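Long-range contacts in quinone reductase (Klebsiella pneumoniae subsp. pneumoniae, PDB 4GI5), which binds FAD and probably catalyses the NAD(P)H-dependent reduction of quinones: residues R158-A169 / H200-L211; A72-V80 / Q92-I103. One frame throughout, in Å; residues are numbered along the deposited sequence.

Contact 1: residues R158-A169 / H200-L211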
loop_
_atom_site.group_PDB
_atom_site.type_symbol
_atom_site.label_atom_id
_atom_site.label_comp_id
_atom_site.label_asym_id
_atom_site.label_seq_id
_atom_site.Cartn_x
_atom_site.Cartn_y
_atom_site.Cartn_z
ATOM N N ARG B 158 -10.868 14.359 10.723
ATOM C CA ARG B 158 -9.796 13.828 9.892
ATOM C C ARG B 158 -9.481 14.807 8.807
ATOM O O ARG B 158 -10.140 15.824 8.621
ATOM C CB ARG B 158 -10.326 12.526 9.305
ATOM C CG ARG B 158 -11.419 12.686 8.271
ATOM C CD ARG B 158 -11.800 11.362 7.650
ATOM N NE ARG B 158 -12.759 11.469 6.569
ATOM C CZ ARG B 158 -13.313 10.460 5.937
ATOM N NH1 ARG B 158 -13.029 9.185 6.270
ATOM N NH2 ARG B 158 -14.075 10.709 4.883
ATOM N N TYR B 159 -8.402 14.521 8.103
ATOM C CA TYR B 159 -7.867 15.258 7.031
ATOM C C TYR B 159 -7.488 16.696 7.455
ATOM O O TYR B 159 -8.206 17.658 7.160
ATOM C CB TYR B 159 -8.728 15.213 5.787
ATOM C CG TYR B 159 -8.793 13.851 5.080
ATOM C CD1 TYR B 159 -7.633 13.193 4.754
ATOM C CD2 TYR B 159 -9.984 13.245 4.797
ATOM C CE1 TYR B 159 -7.646 11.987 4.067
ATOM C CE2 TYR B 159 -10.054 12.018 4.091
ATOM C CZ TYR B 159 -8.827 11.403 3.691
ATOM O OH TYR B 159 -8.888 10.194 3.035
ATOM N N GLY B 160 -6.383 16.755 8.180
ATOM C CA GLY B 160 -5.925 17.993 8.820
ATOM C C GLY B 160 -6.470 18.229 10.222
ATOM O O GLY B 160 -6.231 19.311 10.782
ATOM N N GLU B 161 -7.233 17.285 10.758
ATOM C CA GLU B 161 -7.702 17.234 12.122
ATOM C C GLU B 161 -7.473 15.815 12.588
ATOM O O GLU B 161 -7.229 14.900 11.736
ATOM C CB GLU B 161 -9.208 17.460 12.180
ATOM C CG GLU B 161 -9.643 18.799 11.851
ATOM C CD GLU B 161 -11.178 18.906 11.924
ATOM O OE1 GLU B 161 -11.743 19.277 10.943
ATOM O OE2 GLU B 161 -11.776 18.505 12.949
ATOM N N GLY B 162 -7.579 15.622 13.871
ATOM C CA GLY B 162 -7.410 14.334 14.505
ATOM C C GLY B 162 -6.419 14.364 15.615
ATOM O O GLY B 162 -5.890 15.452 15.990
ATOM N N THR B 163 -6.067 13.147 16.074
ATOM C CA THR B 163 -5.197 12.953 17.203
ATOM C C THR B 163 -3.844 13.521 17.000
ATOM O O THR B 163 -3.211 13.955 17.978
ATOM C CB THR B 163 -5.170 11.438 17.582
ATOM O OG1 THR B 163 -6.500 11.077 17.916
ATOM C CG2 THR B 163 -4.283 11.130 18.756
ATOM N N PHE B 164 -3.354 13.600 15.742
ATOM C CA PHE B 164 -2.008 13.995 15.468
ATOM C C PHE B 164 -1.821 15.463 15.081
ATOM O O PHE B 164 -0.755 15.880 14.679
ATOM C CB PHE B 164 -1.268 13.040 14.486
ATOM C CG PHE B 164 -1.412 11.547 14.858
ATOM C CD1 PHE B 164 -1.327 11.120 16.177
ATOM C CD2 PHE B 164 -1.569 10.609 13.856
ATOM C CE1 PHE B 164 -1.535 9.805 16.531
ATOM C CE2 PHE B 164 -1.655 9.283 14.169
ATOM C CZ PHE B 164 -1.699 8.857 15.505
ATOM N N VAL B 165 -2.879 16.251 15.207
ATOM C CA VAL B 165 -2.777 17.680 14.913
ATOM C C VAL B 165 -1.646 18.296 15.766
ATOM O O VAL B 165 -1.543 17.994 16.972
ATOM C CB VAL B 165 -4.095 18.417 15.213
ATOM C CG1 VAL B 165 -3.884 19.935 15.078
ATOM C CG2 VAL B 165 -5.086 18.087 14.198
ATOM N N GLY B 166 -0.857 19.127 15.142
ATOM C CA GLY B 166 0.295 19.733 15.823
ATOM C C GLY B 166 1.572 18.978 15.635
ATOM O O GLY B 166 2.653 19.417 16.120
ATOM N N LYS B 167 1.484 17.768 15.045
ATOM C CA LYS B 167 2.708 16.953 14.865
ATOM C C LYS B 167 3.024 17.005 13.417
ATOM O O LYS B 167 2.164 17.314 12.578
ATOM C CB LYS B 167 2.499 15.465 15.257
ATOM C CG LYS B 167 2.023 15.254 16.657
ATOM C CD LYS B 167 1.824 13.806 17.046
ATOM C CE LYS B 167 1.084 13.621 18.374
ATOM N NZ LYS B 167 1.989 14.008 19.466
ATOM N N ARG B 168 4.277 16.706 13.068
ATOM C CA ARG B 168 4.770 16.684 11.651
ATOM C C ARG B 168 5.181 15.233 11.362
ATOM O O ARG B 168 5.553 14.494 12.247
ATOM C CB ARG B 168 6.002 17.571 11.500
ATOM C CG ARG B 168 5.627 19.051 11.511
ATOM C CD ARG B 168 6.895 20.001 11.512
ATOM N NE ARG B 168 6.309 21.306 11.004
ATOM C CZ ARG B 168 6.732 22.087 9.994
ATOM N NH1 ARG B 168 7.890 21.891 9.328
ATOM N NH2 ARG B 168 5.988 23.138 9.660
ATOM N N ALA B 169 5.037 14.854 10.109
ATOM C CA ALA B 169 5.443 13.482 9.616
ATOM C C ALA B 169 6.138 13.626 8.291
ATOM O O ALA B 169 5.920 14.555 7.466
ATOM C CB ALA B 169 4.173 12.607 9.516
ATOM N N HIS B 200 -1.464 11.292 2.045
ATOM C CA HIS B 200 -2.808 11.877 2.287
ATOM C C HIS B 200 -3.656 10.948 3.121
ATOM O O HIS B 200 -4.261 11.406 4.088
ATOM C CB HIS B 200 -3.460 12.178 0.932
ATOM C CG HIS B 200 -4.724 12.989 1.040
ATOM N ND1 HIS B 200 -5.992 12.445 1.041
ATOM C CD2 HIS B 200 -4.901 14.326 1.135
ATOM C CE1 HIS B 200 -6.898 13.399 1.059
ATOM N NE2 HIS B 200 -6.273 14.566 1.168
ATOM N N GLY B 201 -3.614 9.630 2.824
ATOM C CA GLY B 201 -4.506 8.689 3.473
ATOM C C GLY B 201 -4.130 8.166 4.821
ATOM O O GLY B 201 -4.974 7.798 5.606
HETATM N N MSE B 202 -2.830 8.203 5.132
HETATM C CA MSE B 202 -2.316 7.660 6.365
HETATM C C MSE B 202 -1.714 8.720 7.298
HETATM O O MSE B 202 -1.598 8.509 8.535
HETATM C CB MSE B 202 -1.320 6.496 6.194
HETATM C CG MSE B 202 -1.931 5.362 5.397
HETATM SE SE MSE B 202 -0.483 4.028 5.120
HETATM C CE MSE B 202 -1.163 3.374 3.442
ATOM N N LEU B 203 -1.223 9.832 6.745
ATOM C CA LEU B 203 -0.519 10.843 7.510
ATOM C C LEU B 203 -1.415 12.081 7.690
ATOM O O LEU B 203 -1.730 12.456 8.822
ATOM C CB LEU B 203 0.836 11.163 6.898
ATOM C CG LEU B 203 1.850 9.992 6.806
ATOM C CD1 LEU B 203 3.161 10.513 6.233
ATOM C CD2 LEU B 203 1.989 9.268 8.092
ATOM N N PHE B 204 -1.831 12.663 6.581
ATOM C CA PHE B 204 -2.710 13.861 6.692
ATOM C C PHE B 204 -4.035 13.444 7.312
ATOM O O PHE B 204 -4.657 14.216 8.100
ATOM C CB PHE B 204 -2.964 14.422 5.330
ATOM C CG PHE B 204 -3.752 15.739 5.323
ATOM C CD1 PHE B 204 -3.285 16.906 5.992
ATOM C CD2 PHE B 204 -4.937 15.781 4.626
ATOM C CE1 PHE B 204 -4.003 18.060 6.007
ATOM C CE2 PHE B 204 -5.648 16.963 4.588
ATOM C CZ PHE B 204 -5.182 18.045 5.288
ATOM N N TYR B 205 -4.520 12.234 7.041
ATOM C CA TYR B 205 -5.816 11.724 7.548
ATOM C C TYR B 205 -5.961 11.913 9.061
ATOM O O TYR B 205 -6.916 12.517 9.509
ATOM C CB TYR B 205 -6.037 10.245 7.066
ATOM C CG TYR B 205 -7.350 9.653 7.409
ATOM C CD1 TYR B 205 -7.742 9.455 8.729
ATOM C CD2 TYR B 205 -8.201 9.224 6.374
ATOM C CE1 TYR B 205 -8.992 8.919 8.992
ATOM C CE2 TYR B 205 -9.406 8.651 6.636
ATOM C CZ TYR B 205 -9.809 8.534 7.935
ATOM O OH TYR B 205 -11.086 8.065 8.192
ATOM N N PRO B 206 -5.052 11.406 9.905
ATOM C CA PRO B 206 -5.214 11.576 11.361
ATOM C C PRO B 206 -4.606 12.910 11.913
ATOM O O PRO B 206 -4.484 13.077 13.125
ATOM C CB PRO B 206 -4.491 10.336 11.923
ATOM C CG PRO B 206 -3.400 10.092 10.912
ATOM C CD PRO B 206 -4.038 10.341 9.610
ATOM N N GLY B 207 -4.225 13.784 11.031
ATOM C CA GLY B 207 -3.951 15.186 11.320
ATOM C C GLY B 207 -2.534 15.657 11.325
ATOM O O GLY B 207 -2.269 16.799 11.702
ATOM N N PHE B 208 -1.568 14.842 10.841
ATOM C CA PHE B 208 -0.208 15.295 10.717
ATOM C C PHE B 208 -0.134 16.458 9.743
ATOM O O PHE B 208 -0.874 16.489 8.775
ATOM C CB PHE B 208 0.735 14.247 10.181
ATOM C CG PHE B 208 1.130 13.181 11.201
ATOM C CD1 PHE B 208 2.005 13.432 12.249
ATOM C CD2 PHE B 208 0.716 11.890 11.040
ATOM C CE1 PHE B 208 2.384 12.399 13.092
ATOM C CE2 PHE B 208 1.105 10.898 11.875
ATOM C CZ PHE B 208 1.966 11.137 12.925
ATOM N N GLU B 209 0.823 17.362 9.963
ATOM C CA GLU B 209 1.374 18.193 8.858
ATOM C C GLU B 209 2.405 17.312 8.129
ATOM O O GLU B 209 3.343 16.874 8.789
ATOM C CB GLU B 209 2.050 19.436 9.449
ATOM C CG GLU B 209 1.040 20.349 10.102
ATOM C CD GLU B 209 1.688 21.704 10.389
ATOM O OE1 GLU B 209 2.804 21.716 10.951
ATOM O OE2 GLU B 209 1.148 22.718 9.951
ATOM N N VAL B 210 2.205 17.072 6.829
ATOM C CA VAL B 210 3.067 16.164 6.142
ATOM C C VAL B 210 4.141 16.951 5.382
ATOM O O VAL B 210 3.842 17.827 4.567
ATOM C CB VAL B 210 2.257 15.322 5.142
ATOM C CG1 VAL B 210 3.158 14.249 4.542
ATOM C CG2 VAL B 210 0.997 14.783 5.854
ATOM N N LEU B 211 5.392 16.670 5.678
ATOM C CA LEU B 211 6.460 17.281 4.933
ATOM C C LEU B 211 6.676 16.585 3.618
ATOM O O LEU B 211 6.396 15.376 3.495
ATOM C CB LEU B 211 7.727 17.255 5.771
ATOM C CG LEU B 211 7.604 17.781 7.178
ATOM C CD1 LEU B 211 8.960 17.779 7.784
ATOM C CD2 LEU B 211 7.112 19.183 7.128
HETATM O O HOH W 1 -6.777 9.868 1.097
#
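Parallel strand pairing, with A169 gripped by E209 and L211, joins an aromatic cluster of Y159 against Y205 and H200 in this contact, at the edge of the five-stranded flavodoxin-like sheet where strand 168-174 meets strand 209-216. A169 N donates to E209 O (2.9 Å) and A169 O receives L211 N (2.8 Å). The F208 ring is sandwiched, with F164 CB over the centre of one face and A169 CB on the opposite face, 3.7 Å from the ring centroid. Before the strand, a Schellman motif with G207 at positive phi ends helix 196-204, and F204 O takes both G207 N and G160 N, from opposite faces of its carbonyl plane. Y159 N donates to Y205 O. The edge of Y205 points at the face of Y159, planes 62° apart, while H200 lies nearly parallel to Y159 but slid aside; a water joins Y159 OH to H200 ND1. Y159 OH also bonds N188 of the second subunit. R158 NH1 donates to Y205 OH (3.0 Å), which lies in the guanidinium plane; CG between the backbone N and carbonyl carbon (chi1 70°) and an extended chain carry CD over the Y205 ring. R158 NE bonds Q252. F204 O, Y205 O and the Y159 hydroxyl thus have polar partners beside an aromatic cluster that reaches the second subunit.

Contact 2: residues A72-V80 / Q92-I103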
loop_
_atom_site.group_PDB
_atom_site.type_symbol
_atom_site.label_atom_id
_atom_site.label_comp_id
_atom_site.label_asym_id
_atom_site.label_seq_id
_atom_site.Cartn_x
_atom_site.Cartn_y
_atom_site.Cartn_z
ATOM N N ALA B 72 -8.246 -10.976 15.870
ATOM C CA ALA B 72 -9.052 -10.956 17.103
ATOM C C ALA B 72 -8.206 -11.069 18.349
ATOM O O ALA B 72 -8.602 -10.596 19.421
ATOM C CB ALA B 72 -10.184 -12.025 17.062
ATOM N N ASP B 73 -6.983 -11.502 18.219
ATOM C CA ASP B 73 -6.094 -11.575 19.393
ATOM C C ASP B 73 -5.626 -10.183 19.822
ATOM O O ASP B 73 -5.017 -10.022 20.876
ATOM C CB ASP B 73 -4.882 -12.426 19.113
ATOM C CG ASP B 73 -5.228 -13.941 19.105
ATOM O OD1 ASP B 73 -6.205 -14.342 19.749
ATOM O OD2 ASP B 73 -4.621 -14.675 18.384
ATOM N N ASP B 74 -5.797 -9.156 18.965
ATOM C CA ASP B 74 -5.379 -7.794 19.341
ATOM C C ASP B 74 -6.347 -7.030 20.188
ATOM O O ASP B 74 -5.986 -5.957 20.644
ATOM C CB ASP B 74 -5.131 -7.003 18.021
ATOM C CG ASP B 74 -4.003 -7.584 17.268
ATOM O OD1 ASP B 74 -3.048 -8.230 17.879
ATOM O OD2 ASP B 74 -3.938 -7.479 15.988
ATOM N N SER B 75 -7.580 -7.513 20.359
ATOM C CA SER B 75 -8.653 -6.706 20.990
ATOM C C SER B 75 -8.765 -6.993 22.471
ATOM O O SER B 75 -9.504 -6.216 23.120
ATOM C CB SER B 75 -10.016 -6.839 20.278
ATOM O OG SER B 75 -10.501 -8.184 20.316
ATOM N N GLY B 76 -8.102 -8.091 22.953
ATOM C CA GLY B 76 -8.031 -8.366 24.412
ATOM C C GLY B 76 -9.384 -8.723 25.078
ATOM O O GLY B 76 -9.563 -8.554 26.245
ATOM N N ALA B 77 -10.374 -9.111 24.320
ATOM C CA ALA B 77 -11.804 -9.299 24.808
ATOM C C ALA B 77 -12.538 -10.109 23.842
ATOM O O ALA B 77 -12.184 -10.181 22.667
ATOM C CB ALA B 77 -12.482 -8.007 25.023
ATOM N N PRO B 78 -13.616 -10.765 24.273
ATOM C CA PRO B 78 -14.456 -11.452 23.335
ATOM C C PRO B 78 -15.095 -10.468 22.362
ATOM O O PRO B 78 -15.135 -9.277 22.633
ATOM C CB PRO B 78 -15.587 -12.080 24.218
ATOM C CG PRO B 78 -15.029 -12.045 25.598
ATOM C CD PRO B 78 -14.050 -10.897 25.685
ATOM N N PRO B 79 -15.653 -10.980 21.249
ATOM C CA PRO B 79 -16.305 -10.054 20.296
ATOM C C PRO B 79 -17.371 -9.248 20.910
ATOM O O PRO B 79 -18.207 -9.765 21.703
ATOM C CB PRO B 79 -16.938 -11.021 19.275
ATOM C CG PRO B 79 -16.078 -12.210 19.315
ATOM C CD PRO B 79 -15.683 -12.361 20.781
ATOM N N VAL B 80 -17.463 -7.993 20.573
ATOM C CA VAL B 80 -18.475 -7.180 21.066
ATOM C C VAL B 80 -19.868 -7.537 20.573
ATOM O O VAL B 80 -20.826 -7.417 21.344
ATOM C CB VAL B 80 -18.118 -5.696 20.863
ATOM C CG1 VAL B 80 -18.206 -5.294 19.438
ATOM C CG2 VAL B 80 -19.002 -4.761 21.665
ATOM N N GLN B 92 -14.202 -0.732 20.710
ATOM C CA GLN B 92 -14.320 -1.194 22.133
ATOM C C GLN B 92 -12.969 -1.381 22.816
ATOM O O GLN B 92 -12.801 -0.897 23.947
ATOM C CB GLN B 92 -15.179 -2.454 22.242
ATOM C CG GLN B 92 -15.316 -2.803 23.733
ATOM C CD GLN B 92 -16.053 -4.084 23.969
ATOM O OE1 GLN B 92 -15.603 -5.220 23.618
ATOM N NE2 GLN B 92 -17.224 -3.917 24.538
ATOM N N ALA B 93 -11.988 -2.011 22.162
ATOM C CA ALA B 93 -10.681 -2.224 22.767
ATOM C C ALA B 93 -9.991 -0.956 23.136
ATOM O O ALA B 93 -9.370 -0.832 24.233
ATOM C CB ALA B 93 -9.791 -3.026 21.887
ATOM N N PHE B 94 -10.066 0.031 22.256
ATOM C CA PHE B 94 -9.412 1.296 22.505
ATOM C C PHE B 94 -10.162 2.034 23.673
ATOM O O PHE B 94 -9.493 2.596 24.548
ATOM C CB PHE B 94 -9.416 2.209 21.278
ATOM C CG PHE B 94 -8.702 3.506 21.501
ATOM C CD1 PHE B 94 -7.337 3.551 21.387
ATOM C CD2 PHE B 94 -9.358 4.628 21.846
ATOM C CE1 PHE B 94 -6.623 4.674 21.645
ATOM C CE2 PHE B 94 -8.658 5.837 22.057
ATOM C CZ PHE B 94 -7.294 5.820 22.023
ATOM N N ALA B 95 -11.466 2.056 23.626
ATOM C CA ALA B 95 -12.290 2.777 24.642
ATOM C C ALA B 95 -12.150 2.096 26.010
ATOM O O ALA B 95 -12.124 2.799 26.997
ATOM C CB ALA B 95 -13.759 2.842 24.262
ATOM N N GLN B 96 -12.073 0.792 26.074
ATOM C CA GLN B 96 -12.063 -0.004 27.343
ATOM C C GLN B 96 -10.669 -0.291 27.822
ATOM O O GLN B 96 -10.501 -0.794 28.940
ATOM C CB GLN B 96 -12.802 -1.344 27.190
ATOM C CG GLN B 96 -14.277 -1.222 26.953
ATOM C CD GLN B 96 -14.881 -0.302 27.976
ATOM O OE1 GLN B 96 -14.740 -0.555 29.174
ATOM N NE2 GLN B 96 -15.462 0.826 27.529
ATOM N N GLY B 97 -9.638 -0.051 27.012
ATOM C CA GLY B 97 -8.307 -0.284 27.448
ATOM C C GLY B 97 -7.836 -1.699 27.405
ATOM O O GLY B 97 -6.995 -2.092 28.222
ATOM N N THR B 98 -8.239 -2.466 26.406
ATOM C CA THR B 98 -7.862 -3.850 26.274
ATOM C C THR B 98 -6.977 -4.214 25.116
ATOM O O THR B 98 -6.792 -5.390 24.789
ATOM C CB THR B 98 -9.121 -4.756 26.242
ATOM O OG1 THR B 98 -9.975 -4.519 25.095
ATOM C CG2 THR B 98 -10.064 -4.530 27.565
ATOM N N GLN B 99 -6.525 -3.225 24.363
ATOM C CA GLN B 99 -5.712 -3.556 23.221
ATOM C C GLN B 99 -4.468 -4.324 23.619
ATOM O O GLN B 99 -3.900 -4.086 24.739
ATOM C CB GLN B 99 -5.256 -2.282 22.448
ATOM C CG GLN B 99 -6.411 -1.399 22.035
ATOM C CD GLN B 99 -5.861 -0.056 21.466
ATOM O OE1 GLN B 99 -6.072 0.319 20.257
ATOM N NE2 GLN B 99 -5.252 0.713 22.341
ATOM N N SER B 100 -3.893 -5.098 22.698
ATOM C CA SER B 100 -2.623 -5.727 23.007
ATOM C C SER B 100 -1.533 -4.738 23.374
ATOM O O SER B 100 -1.474 -3.594 22.866
ATOM C CB SER B 100 -2.207 -6.755 21.960
ATOM O OG SER B 100 -2.165 -6.154 20.768
ATOM N N ALA B 101 -0.607 -5.166 24.245
ATOM C CA ALA B 101 0.369 -4.220 24.789
ATOM C C ALA B 101 1.321 -3.640 23.768
ATOM O O ALA B 101 1.744 -2.525 23.961
ATOM C CB ALA B 101 1.191 -4.916 25.880
ATOM N N ASP B 102 1.663 -4.392 22.707
ATOM C CA ASP B 102 2.503 -3.846 21.587
ATOM C C ASP B 102 1.846 -2.618 20.956
ATOM O O ASP B 102 2.519 -1.608 20.730
ATOM C CB ASP B 102 2.843 -4.972 20.556
ATOM C CG ASP B 102 1.674 -5.599 19.890
ATOM O OD1 ASP B 102 0.485 -5.641 20.372
ATOM O OD2 ASP B 102 1.928 -6.245 18.815
ATOM N N ILE B 103 0.555 -2.714 20.689
ATOM C CA ILE B 103 -0.243 -1.597 20.143
ATOM C C ILE B 103 -0.212 -0.408 21.038
ATOM O O ILE B 103 0.058 0.727 20.636
ATOM C CB ILE B 103 -1.663 -2.052 19.807
ATOM C CG1 ILE B 103 -1.638 -3.082 18.693
ATOM C CG2 ILE B 103 -2.578 -0.847 19.508
ATOM C CD1 ILE B 103 -2.958 -3.802 18.380
HETATM O O HOH W 2 -16.502 -7.803 24.333
#
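Q92, on helix 86-96, meets the loop 72-80 through its carboxamide. CG lies opposite the backbone N (chi1 -177°) and the chain runs out extended, bringing NE2 within 3.5 Å of V80 CG2, while OE1 accepts a hydrogen bond from a water 2.8 Å away that also donates to P78 O. Its neighbour A93 sets its methyl carbon CB against S75 O, at 3.4 Å. Where the helix gives way at G97, T98 turns back to the loop: OG1, placed between the backbone N and carbonyl carbon (chi1 64°), donates to S75 O at 2.6 Å. T98 O lies 3.2 Å from G76 CA, a CA-H...O contact made where G76 takes positive phi. Q99 CA makes another such contact with D74 O. The same oxygen accepts S100 N at 3.1 Å, the donor standing 41° out of the carbonyl plane. S100 occupies the N-cap position of helix 101-112, but its OG donates to D102 OD1 at 2.7 Å. Last, I103 CD1 rests on D74 CB (3.9 Å), the two side chains crossing at about a right angle. D74 OD1 forms salt bridges with K67 and R137, and R137 also pairs with D102. Two successive loop carbonyls therefore hold the helix-to-helix turn, and the shared arginine probably offsets the nearby negative charges of D74 and D102.

Overall arrangement
From the N terminus, contact 2 comes first: after strand 55-60 the chain runs through the loop 72-80, enters helix 86-96 and returns at the turn into helix 101-112, closing a short loop at the periphery. Strand 115-121 and helix 129-138 follow before contact 1 opens at 158-169 and closes a longer loop at 200-211, pairing strand 168-174 with the outermost strand 209-216 and setting the loop before strand 168-174 on the end of helix 196-204. The two are in series and neither nest nor cross; the centres of contact 1 and contact 2 lie about 24 Å apart. Helix 101-112 connects them structurally, beginning in contact 2 and packing its L110 and L111 against F164 and T163 of contact 1.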